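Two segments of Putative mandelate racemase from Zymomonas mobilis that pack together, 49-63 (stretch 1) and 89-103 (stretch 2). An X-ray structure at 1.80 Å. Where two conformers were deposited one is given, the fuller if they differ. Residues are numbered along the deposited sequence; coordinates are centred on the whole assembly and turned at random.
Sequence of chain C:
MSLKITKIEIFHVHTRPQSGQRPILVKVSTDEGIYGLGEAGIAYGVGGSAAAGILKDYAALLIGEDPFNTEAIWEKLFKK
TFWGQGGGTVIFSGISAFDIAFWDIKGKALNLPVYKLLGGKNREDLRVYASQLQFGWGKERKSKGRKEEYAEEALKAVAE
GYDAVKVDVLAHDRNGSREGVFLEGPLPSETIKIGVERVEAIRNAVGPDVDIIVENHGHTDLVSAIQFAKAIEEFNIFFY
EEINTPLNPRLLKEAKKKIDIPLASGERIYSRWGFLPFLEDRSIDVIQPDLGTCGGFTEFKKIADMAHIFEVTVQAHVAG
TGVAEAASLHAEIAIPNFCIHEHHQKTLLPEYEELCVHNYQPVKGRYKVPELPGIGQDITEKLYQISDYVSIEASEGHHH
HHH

Stretch 1 (49-63) SAAAGILKDYAALLI
Stretch 2 89-103: TVIFSGISAFDIAFW

Two helices of one chain pack at a signed crossing angle of -60°, their N-to-C directions 60° apart and their axes 8.7 Å apart at closest approach. Stretch 1 is already helical at Ser-49, phi/psi near -65/-40, relaxing to -84/-12 at Leu-61 and -105/-27 at Leu-62 before Ile-63 turns extended (-56/128). Stretch 2 is helical throughout, Thr-89 to Trp-103, phi/psi near -60/-45 with Thr-89 at -44/-57, and continues beyond Trp-103. Register is set by Ala-51 CA to Val-90 CA, 5.7 Å, and Leu-55 CA to Gly-94 CA, 5.3 Å. The contact buries 605 Å², both sides summed.

Gly-94 permits the close approach: Ile-54 CG2 lies 3.6 Å from Gly-94 CA, and a CB there would clash with Ile-54 CG2 and Tyr-58 CE1. At the N-terminal end, Ala-50 CB packs 3.9 Å from Val-90 CG2 (Val-90 chi1 t); Ile-54 CB, pointing toward stretch 2, lies 3.8 Å from Val-90 CG1, and the t, p rotamer carries Ile-54 CD1 to 3.9 Å from Ile-91 CD1 (Ile-91 m, m).

Tyr-58 (chi1 m, chi2 173°) is a knob among Ile-91, Gly-94, Ile-95 and Phe-98. Its ring edge meets the stretch 2 backbone: Tyr-58 CE1 lies 3.5 Å from Ile-95 N and Tyr-58 OH 3.1 Å from Ile-91 O, placing the polar tip beside a carbonyl, though another acceptor is within reach of the proton.

Phe-98 (chi1 -79°, chi2 116°) is the reciprocal knob, among Leu-55, Tyr-58, Ala-59 and Leu-62. Leu-62 (m, t) sets CD1 over one ring face, 3.4 Å from the Phe-98 ring centroid and 9° off the normal, a CH-pi contact; the same CD1 meets the Phe-102 ring edge at CZ, 4.1 Å. Leu-55 (m, t) starts sideways, but its CD2 comes 3.5 Å from Phe-98 CE1 and 3.8 Å from Ala-97 CB.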

ATOM      1  N   SER C  49      28.306  27.366 -16.715  1.00 11.19           N
ATOM      2  CA  SER C  49      29.571  27.636 -16.031  1.00  8.04           C
ATOM      3  C   SER C  49      29.783  26.653 -14.886  1.00  7.30           C
ATOM      4  O   SER C  49      30.906  26.325 -14.558  1.00 10.66           O
ATOM      5  CB  SER C  49      29.667  29.087 -15.520  1.00 12.69           C
ATOM      6  OG  SER C  49      29.457  30.029 -16.572  1.00 14.46           O
ATOM      7  N   ALA C  50      28.682  26.171 -14.309  1.00  8.88           N
ATOM      8  CA  ALA C  50      28.748  25.157 -13.257  1.00  7.77           C
ATOM      9  C   ALA C  50      29.219  23.822 -13.852  1.00  8.55           C
ATOM     10  O   ALA C  50      29.995  23.108 -13.231  1.00 10.33           O
ATOM     11  CB  ALA C  50      27.391  25.007 -12.578  1.00  9.63           C
ATOM     12  N   ALA C  51      28.750  23.505 -15.059  1.00 11.40           N
ATOM     13  CA  ALA C  51      29.242  22.344 -15.800  1.00 12.18           C
ATOM     14  C   ALA C  51      30.751  22.451 -16.098  1.00 12.29           C
ATOM     15  O   ALA C  51      31.497  21.494 -15.892  1.00  9.80           O
ATOM     16  CB  ALA C  51      28.430  22.143 -17.099  1.00 10.85           C
ATOM     17  N   ALA C  52      31.209  23.622 -16.544  1.00 11.38           N
ATOM     18  CA  ALA C  52      32.639  23.802 -16.787  1.00 10.20           C
ATOM     19  C   ALA C  52      33.436  23.615 -15.491  1.00 11.52           C
ATOM     20  O   ALA C  52      34.508  23.004 -15.496  1.00 13.01           O
ATOM     21  CB  ALA C  52      32.914  25.172 -17.421  1.00 11.70           C
ATOM     22  N   GLY C  53      32.888  24.121 -14.381  1.00 12.06           N
ATOM     23  CA  GLY C  53      33.537  24.030 -13.078  1.00  9.92           C
ATOM     24  C   GLY C  53      33.575  22.616 -12.521  1.00 11.92           C
ATOM     25  O   GLY C  53      34.592  22.198 -11.962  1.00 10.55           O
ATOM     26  N   ILE C  54      32.482  21.868 -12.675  1.00  9.44           N
ATOM     27  CA  ILE C  54      32.490  20.467 -12.223  1.00  7.84           C
ATOM     28  C   ILE C  54      33.518  19.621 -12.979  1.00 11.12           C
ATOM     29  O   ILE C  54      34.177  18.749 -12.385  1.00  9.83           O
ATOM     30  CB  ILE C  54      31.076  19.790 -12.185  1.00 10.41           C
ATOM     31  CG1 ILE C  54      31.072  18.588 -11.224  1.00 12.06           C
ATOM     32  CG2 ILE C  54      30.635  19.303 -13.574  1.00  8.77           C
ATOM     33  CD1 ILE C  54      31.146  18.934  -9.765  1.00 10.19           C
ATOM     34  N   LEU C  55      33.670  19.889 -14.279  1.00 10.01           N
ATOM     35  CA  LEU C  55      34.626  19.132 -15.087  1.00 13.47           C
ATOM     36  C   LEU C  55      36.050  19.425 -14.627  1.00 11.05           C
ATOM     37  O   LEU C  55      36.867  18.506 -14.483  1.00 11.74           O
ATOM     38  CB  LEU C  55      34.446  19.445 -16.574  1.00 12.54           C
ATOM     39  CG  LEU C  55      33.146  18.906 -17.178  1.00 12.49           C
ATOM     40  CD1 LEU C  55      32.963  19.471 -18.580  1.00 11.85           C
ATOM     41  CD2 LEU C  55      33.182  17.375 -17.222  1.00  7.28           C
ATOM     42  N   LYS C  56      36.318  20.697 -14.335  1.00 11.20           N
ATOM     43  CA  LYS C  56      37.607  21.109 -13.788  1.00 12.71           C
ATOM     44  C   LYS C  56      37.904  20.402 -12.458  1.00 12.69           C
ATOM     45  O   LYS C  56      39.019  19.931 -12.232  1.00 11.42           O
ATOM     46  CB  LYS C  56      37.648  22.637 -13.636  1.00 17.06           C
ATOM     47  CG  LYS C  56      38.883  23.197 -12.926  1.00 15.72           C
ATOM     48  CD  LYS C  56      38.780  24.712 -12.743  1.00 21.57           C
ATOM     49  CE  LYS C  56      39.726  25.190 -11.642  1.00 36.98           C
ATOM     50  NZ  LYS C  56      39.028  25.610 -10.375  1.00 33.84           N
ATOM     51  N   ASP C  57      36.904  20.308 -11.585  1.00  9.56           N
ATOM     52  CA  ASP C  57      37.133  19.695 -10.275  1.00 12.52           C
ATOM     53  C   ASP C  57      37.349  18.186 -10.370  1.00 10.23           C
ATOM     54  O   ASP C  57      38.245  17.637  -9.711  1.00  9.75           O
ATOM     55  CB  ASP C  57      35.978  20.013  -9.335  1.00  9.39           C
ATOM     56  CG  ASP C  57      36.028  21.448  -8.824  1.00 14.93           C
ATOM     57  OD1 ASP C  57      37.070  22.123  -8.978  1.00 13.68           O
ATOM     58  OD2 ASP C  57      35.016  21.909  -8.282  1.00 14.10           O
ATOM     59  N   TYR C  58      36.543  17.526 -11.195  1.00  9.04           N
ATOM     60  CA  TYR C  58      36.673  16.072 -11.373  1.00 10.35           C
ATOM     61  C   TYR C  58      37.994  15.711 -12.038  1.00 11.08           C
ATOM     62  O   TYR C  58      38.538  14.629 -11.790  1.00 13.75           O
ATOM     63  CB  TYR C  58      35.537  15.486 -12.211  1.00 11.23           C
ATOM     64  CG  TYR C  58      34.176  15.421 -11.539  1.00  8.16           C
ATOM     65  CD1 TYR C  58      33.045  15.039 -12.268  1.00 11.03           C
ATOM     66  CD2 TYR C  58      34.012  15.737 -10.186  1.00 10.59           C
ATOM     67  CE1 TYR C  58      31.788  14.966 -11.676  1.00 11.07           C
ATOM     68  CE2 TYR C  58      32.757  15.676  -9.593  1.00 12.11           C
ATOM     69  CZ  TYR C  58      31.655  15.289 -10.336  1.00 13.51           C
ATOM     70  OH  TYR C  58      30.407  15.230  -9.746  1.00 14.31           O
ATOM     71  N   ALA C  59      38.495  16.619 -12.875  1.00 11.84           N
ATOM     72  CA  ALA C  59      39.716  16.380 -13.667  1.00 15.35           C
ATOM     73  C   ALA C  59      40.889  15.996 -12.773  1.00 17.89           C
ATOM     74  O   ALA C  59      41.677  15.110 -13.119  1.00 18.34           O
ATOM     75  CB  ALA C  59      40.069  17.611 -14.531  1.00 15.75           C
ATOM     76  N   ALA C  60      40.970  16.624 -11.599  1.00 18.70           N
ATOM     77  CA  ALA C  60      41.995  16.282 -10.614  1.00 21.42           C
ATOM     78  C   ALA C  60      42.008  14.812 -10.181  1.00 22.89           C
ATOM     79  O   ALA C  60      43.063  14.269  -9.872  1.00 22.08           O
ATOM     80  CB  ALA C  60      41.909  17.201  -9.403  1.00 25.96           C
ATOM     81  N   LEU C  61      40.842  14.171 -10.168  1.00 15.71           N
ATOM     82  CA  LEU C  61      40.728  12.774  -9.752  1.00 18.69           C
ATOM     83  C   LEU C  61      41.029  11.814 -10.898  1.00 21.35           C
ATOM     84  O   LEU C  61      41.176  10.607 -10.677  1.00 22.92           O
ATOM     85  CB  LEU C  61      39.322  12.486  -9.202  1.00 19.27           C
ATOM     86  CG  LEU C  61      39.002  12.828  -7.735  1.00 27.93           C
ATOM     87  CD1 LEU C  61      39.332  14.270  -7.364  1.00 28.04           C
ATOM     88  CD2 LEU C  61      37.542  12.534  -7.449  1.00 17.06           C
ATOM     89  N   LEU C  62      41.100  12.344 -12.118  1.00 14.03           N
ATOM     90  CA  LEU C  62      41.135  11.503 -13.316  1.00 13.40           C
ATOM     91  C   LEU C  62      42.510  11.405 -13.987  1.00 13.52           C
ATOM     92  O   LEU C  62      42.788  10.426 -14.677  1.00 15.13           O
ATOM     93  CB  LEU C  62      40.089  11.967 -14.329  1.00 10.67           C
ATOM     94  CG  LEU C  62      38.685  11.873 -13.730  1.00 12.53           C
ATOM     95  CD1 LEU C  62      37.644  12.428 -14.679  1.00 16.31           C
ATOM     96  CD2 LEU C  62      38.370  10.435 -13.338  1.00 11.28           C
ATOM     97  N   ILE C  63      43.348  12.424 -13.820  1.00 16.32           N
ATOM     98  CA  ILE C  63      44.727  12.351 -14.327  1.00 13.89           C
ATOM     99  C   ILE C  63      45.401  11.115 -13.733  1.00 15.80           C
ATOM    100  O   ILE C  63      45.358  10.908 -12.525  1.00 18.11           O
ATOM    101  CB  ILE C  63      45.544  13.622 -13.979  1.00 16.12           C
ATOM    102  CG1 ILE C  63      44.841  14.890 -14.502  1.00 17.80           C
ATOM    103  CG2 ILE C  63      46.984  13.509 -14.508  1.00 19.06           C
ATOM    104  CD1 ILE C  63      44.872  15.091 -16.014  1.00 18.16           C
ATOM    105  N   THR C  89      21.841  17.632 -11.339  1.00  8.71           N
ATOM    106  CA  THR C  89      22.060  18.037 -12.719  1.00  8.90           C
ATOM    107  C   THR C  89      23.547  18.162 -13.035  1.00  9.12           C
ATOM    108  O   THR C  89      24.055  17.499 -13.938  1.00 10.36           O
ATOM    109  CB  THR C  89      21.400  19.425 -12.968  1.00  7.84           C
ATOM    110  OG1 THR C  89      19.988  19.340 -12.735  1.00 12.42           O
ATOM    111  CG2 THR C  89      21.640  19.860 -14.408  1.00  9.95           C
ATOM    112  N   VAL C  90      24.238  19.002 -12.261  1.00  8.11           N
ATOM    113  CA  VAL C  90      25.617  19.366 -12.563  1.00  9.24           C
ATOM    114  C   VAL C  90      26.545  18.211 -12.185  1.00  8.97           C
ATOM    115  O   VAL C  90      27.422  17.832 -12.968  1.00  8.87           O
ATOM    116  CB  VAL C  90      26.011  20.674 -11.838  1.00 10.58           C
ATOM    117  CG1 VAL C  90      27.494  21.004 -12.079  1.00 10.20           C
ATOM    118  CG2 VAL C  90      25.123  21.839 -12.296  1.00 10.77           C
ATOM    119  N   ILE C  91      26.316  17.637 -10.998  1.00  9.91           N
ATOM    120  CA  ILE C  91      27.096  16.501 -10.492  1.00  9.91           C
ATOM    121  C   ILE C  91      27.133  15.399 -11.544  1.00  9.58           C
ATOM    122  O   ILE C  91      28.220  14.945 -11.931  1.00  9.40           O
ATOM    123  CB  ILE C  91      26.524  15.976  -9.140  1.00 11.05           C
ATOM    124  CG1 ILE C  91      26.647  17.046  -8.033  1.00 10.41           C
ATOM    125  CG2 ILE C  91      27.160  14.634  -8.738  1.00  8.81           C
ATOM    126  CD1 ILE C  91      28.060  17.611  -7.827  1.00 13.89           C
ATOM    127  N   PHE C  92      25.962  14.998 -12.045  1.00  6.70           N
ATOM    128  CA  PHE C  92      25.896  13.900 -13.024  1.00  7.65           C
ATOM    129  C   PHE C  92      26.367  14.283 -14.442  1.00 10.23           C
ATOM    130  O   PHE C  92      26.913  13.438 -15.162  1.00  9.76           O
ATOM    131  CB  PHE C  92      24.523  13.213 -13.023  1.00  8.09           C
ATOM    132  CG  PHE C  92      24.320  12.270 -11.861  1.00  8.55           C
ATOM    133  CD1 PHE C  92      23.275  12.462 -10.976  1.00  8.95           C
ATOM    134  CD2 PHE C  92      25.200  11.205 -11.648  1.00 11.17           C
ATOM    135  CE1 PHE C  92      23.096  11.597  -9.890  1.00 10.08           C
ATOM    136  CE2 PHE C  92      25.026  10.334 -10.578  1.00 13.74           C
ATOM    137  CZ  PHE C  92      23.982  10.532  -9.700  1.00 12.88           C
ATOM    138  N   SER C  93      26.220  15.556 -14.810  1.00 11.28           N
ATOM    139  CA  SER C  93      26.759  16.062 -16.085  0.50 10.98           C
ATOM    140  C   SER C  93      28.270  15.888 -16.171  1.00 10.09           C
ATOM    141  O   SER C  93      28.811  15.583 -17.233  1.00 10.61           O
ATOM    142  CB  SER C  93      26.422  17.543 -16.278  0.50 14.10           C
ATOM    143  OG  SER C  93      25.047  17.731 -16.538  0.50 20.51           O
ATOM    144  N   GLY C  94      28.954  16.099 -15.045  1.00  9.02           N
ATOM    145  CA  GLY C  94      30.410  15.959 -14.997  1.00 13.09           C
ATOM    146  C   GLY C  94      30.846  14.515 -15.188  1.00 13.43           C
ATOM    147  O   GLY C  94      31.737  14.225 -15.979  1.00 10.42           O
ATOM    148  N   ILE C  95      30.196  13.604 -14.474  1.00  9.66           N
ATOM    149  CA  ILE C  95      30.410  12.165 -14.688  1.00  7.40           C
ATOM    150  C   ILE C  95      30.138  11.787 -16.155  1.00  8.75           C
ATOM    151  O   ILE C  95      30.949  11.091 -16.777  1.00  9.15           O
ATOM    152  CB  ILE C  95      29.563  11.312 -13.714  1.00 10.88           C
ATOM    153  CG1 ILE C  95      29.883  11.702 -12.265  1.00  8.02           C
ATOM    154  CG2 ILE C  95      29.863   9.845 -13.915  1.00 15.01           C
ATOM    155  CD1 ILE C  95      29.183  10.801 -11.179  1.00  8.45           C
ATOM    156  N   SER C  96      29.041  12.310 -16.703  1.00  8.24           N
ATOM    157  CA  SER C  96      28.577  11.985 -18.060  1.00  9.80           C
ATOM    158  C   SER C  96      29.631  12.335 -19.104  1.00 11.40           C
ATOM    159  O   SER C  96      29.942  11.515 -19.974  1.00  9.45           O
ATOM    160  CB  SER C  96      27.310  12.766 -18.401  1.00  7.78           C
ATOM    161  OG  SER C  96      26.234  12.453 -17.531  1.00 10.13           O
ATOM    162  N   ALA C  97      30.159  13.559 -19.028  1.00  8.10           N
ATOM    163  CA  ALA C  97      31.009  14.064 -20.110  1.00  9.54           C
ATOM    164  C   ALA C  97      32.296  13.262 -20.176  1.00  7.48           C
ATOM    165  O   ALA C  97      32.733  12.840 -21.258  1.00  9.37           O
ATOM    166  CB  ALA C  97      31.280  15.564 -19.958  1.00  7.70           C
ATOM    167  N   PHE C  98      32.879  13.002 -19.011  1.00  8.01           N
ATOM    168  CA  PHE C  98      34.054  12.160 -18.923  1.00  8.67           C
ATOM    169  C   PHE C  98      33.795  10.747 -19.434  1.00  9.28           C
ATOM    170  O   PHE C  98      34.587  10.210 -20.213  1.00 10.34           O
ATOM    171  CB  PHE C  98      34.613  12.170 -17.494  1.00  9.18           C
ATOM    172  CG  PHE C  98      35.413  13.403 -17.189  1.00  9.74           C
ATOM    173  CD1 PHE C  98      34.996  14.303 -16.225  1.00  8.38           C
ATOM    174  CD2 PHE C  98      36.581  13.671 -17.906  1.00 13.81           C
ATOM    175  CE1 PHE C  98      35.754  15.443 -15.951  1.00 11.88           C
ATOM    176  CE2 PHE C  98      37.344  14.812 -17.635  1.00 16.72           C
ATOM    177  CZ  PHE C  98      36.927  15.697 -16.666  1.00 13.35           C
ATOM    178  N   ASP C  99      32.668  10.167 -19.035  1.00  7.31           N
ATOM    179  CA  ASP C  99      32.330   8.804 -19.447  1.00  8.52           C
ATOM    180  C   ASP C  99      32.259   8.675 -20.976  1.00  8.05           C
ATOM    181  O   ASP C  99      32.807   7.734 -21.547  1.00  7.82           O
ATOM    182  CB  ASP C  99      31.038   8.330 -18.757  1.00  6.69           C
ATOM    183  CG  ASP C  99      30.730   6.880 -19.052  1.00  8.32           C
ATOM    184  OD1 ASP C  99      31.284   5.989 -18.370  1.00  9.89           O
ATOM    185  OD2 ASP C  99      29.939   6.650 -19.977  1.00  9.07           O
ATOM    186  N   ILE C 100      31.629   9.653 -21.631  1.00  7.39           N
ATOM    187  CA  ILE C 100      31.538   9.669 -23.094  1.00  8.04           C
ATOM    188  C   ILE C 100      32.960   9.675 -23.713  1.00  9.93           C
ATOM    189  O   ILE C 100      33.258   8.878 -24.619  1.00  8.16           O
ATOM    190  CB  ILE C 100      30.681  10.868 -23.599  1.00  8.92           C
ATOM    191  CG1 ILE C 100      29.212  10.706 -23.163  1.00  9.08           C
ATOM    192  CG2 ILE C 100      30.755  10.987 -25.151  1.00  9.32           C
ATOM    193  CD1 ILE C 100      28.369  12.013 -23.254  1.00 11.01           C
ATOM    194  N   ALA C 101      33.832  10.536 -23.197  1.00  9.28           N
ATOM    195  CA  ALA C 101      35.218  10.625 -23.696  1.00 10.78           C
ATOM    196  C   ALA C 101      36.006   9.317 -23.476  1.00 10.66           C
ATOM    197  O   ALA C 101      36.807   8.909 -24.332  1.00  9.66           O
ATOM    198  CB  ALA C 101      35.932  11.788 -23.054  1.00  8.75           C
ATOM    199  N   PHE C 102      35.775   8.652 -22.345  1.00  9.22           N
ATOM    200  CA  PHE C 102      36.412   7.355 -22.104  1.00  7.55           C
ATOM    201  C   PHE C 102      36.004   6.300 -23.133  1.00  8.49           C
ATOM    202  O   PHE C 102      36.865   5.566 -23.648  1.00 10.44           O
ATOM    203  CB  PHE C 102      36.111   6.831 -20.695  1.00 10.87           C
ATOM    204  CG  PHE C 102      36.514   7.764 -19.589  1.00 12.71           C
ATOM    205  CD1 PHE C 102      35.800   7.771 -18.396  1.00 11.60           C
ATOM    206  CD2 PHE C 102      37.605   8.626 -19.729  1.00  9.01           C
ATOM    207  CE1 PHE C 102      36.148   8.626 -17.360  1.00 14.85           C
ATOM    208  CE2 PHE C 102      37.960   9.503 -18.694  1.00 14.85           C
ATOM    209  CZ  PHE C 102      37.237   9.498 -17.506  1.00 15.53           C
ATOM    210  N   TRP C 103      34.708   6.218 -23.432  1.00  9.04           N
ATOM    211  CA  TRP C 103      34.241   5.266 -24.434  1.00  7.62           C
ATOM    212  C   TRP C 103      34.784   5.616 -25.831  1.00 11.50           C
ATOM    213  O   TRP C 103      35.149   4.717 -26.584  1.00  9.31           O
ATOM    214  CB  TRP C 103      32.719   5.137 -24.440  1.00 10.04           C
ATOM    215  CG  TRP C 103      32.178   4.323 -23.267  1.00  9.21           C
ATOM    216  CD1 TRP C 103      31.729   4.804 -22.068  1.00  9.75           C
ATOM    217  CD2 TRP C 103      32.042   2.899 -23.203  1.00 14.23           C
ATOM    218  NE1 TRP C 103      31.312   3.760 -21.263  1.00 11.00           N
ATOM    219  CE2 TRP C 103      31.488   2.583 -21.940  1.00 12.09           C
ATOM    220  CE3 TRP C 103      32.321   1.858 -24.100  1.00 14.82           C
ATOM    221  CZ2 TRP C 103      31.218   1.266 -21.548  1.00 16.24           C
ATOM    222  CZ3 TRP C 103      32.054   0.549 -23.709  1.00 17.14           C
ATOM    223  CH2 TRP C 103      31.514   0.263 -22.442  1.00 16.29           C
TER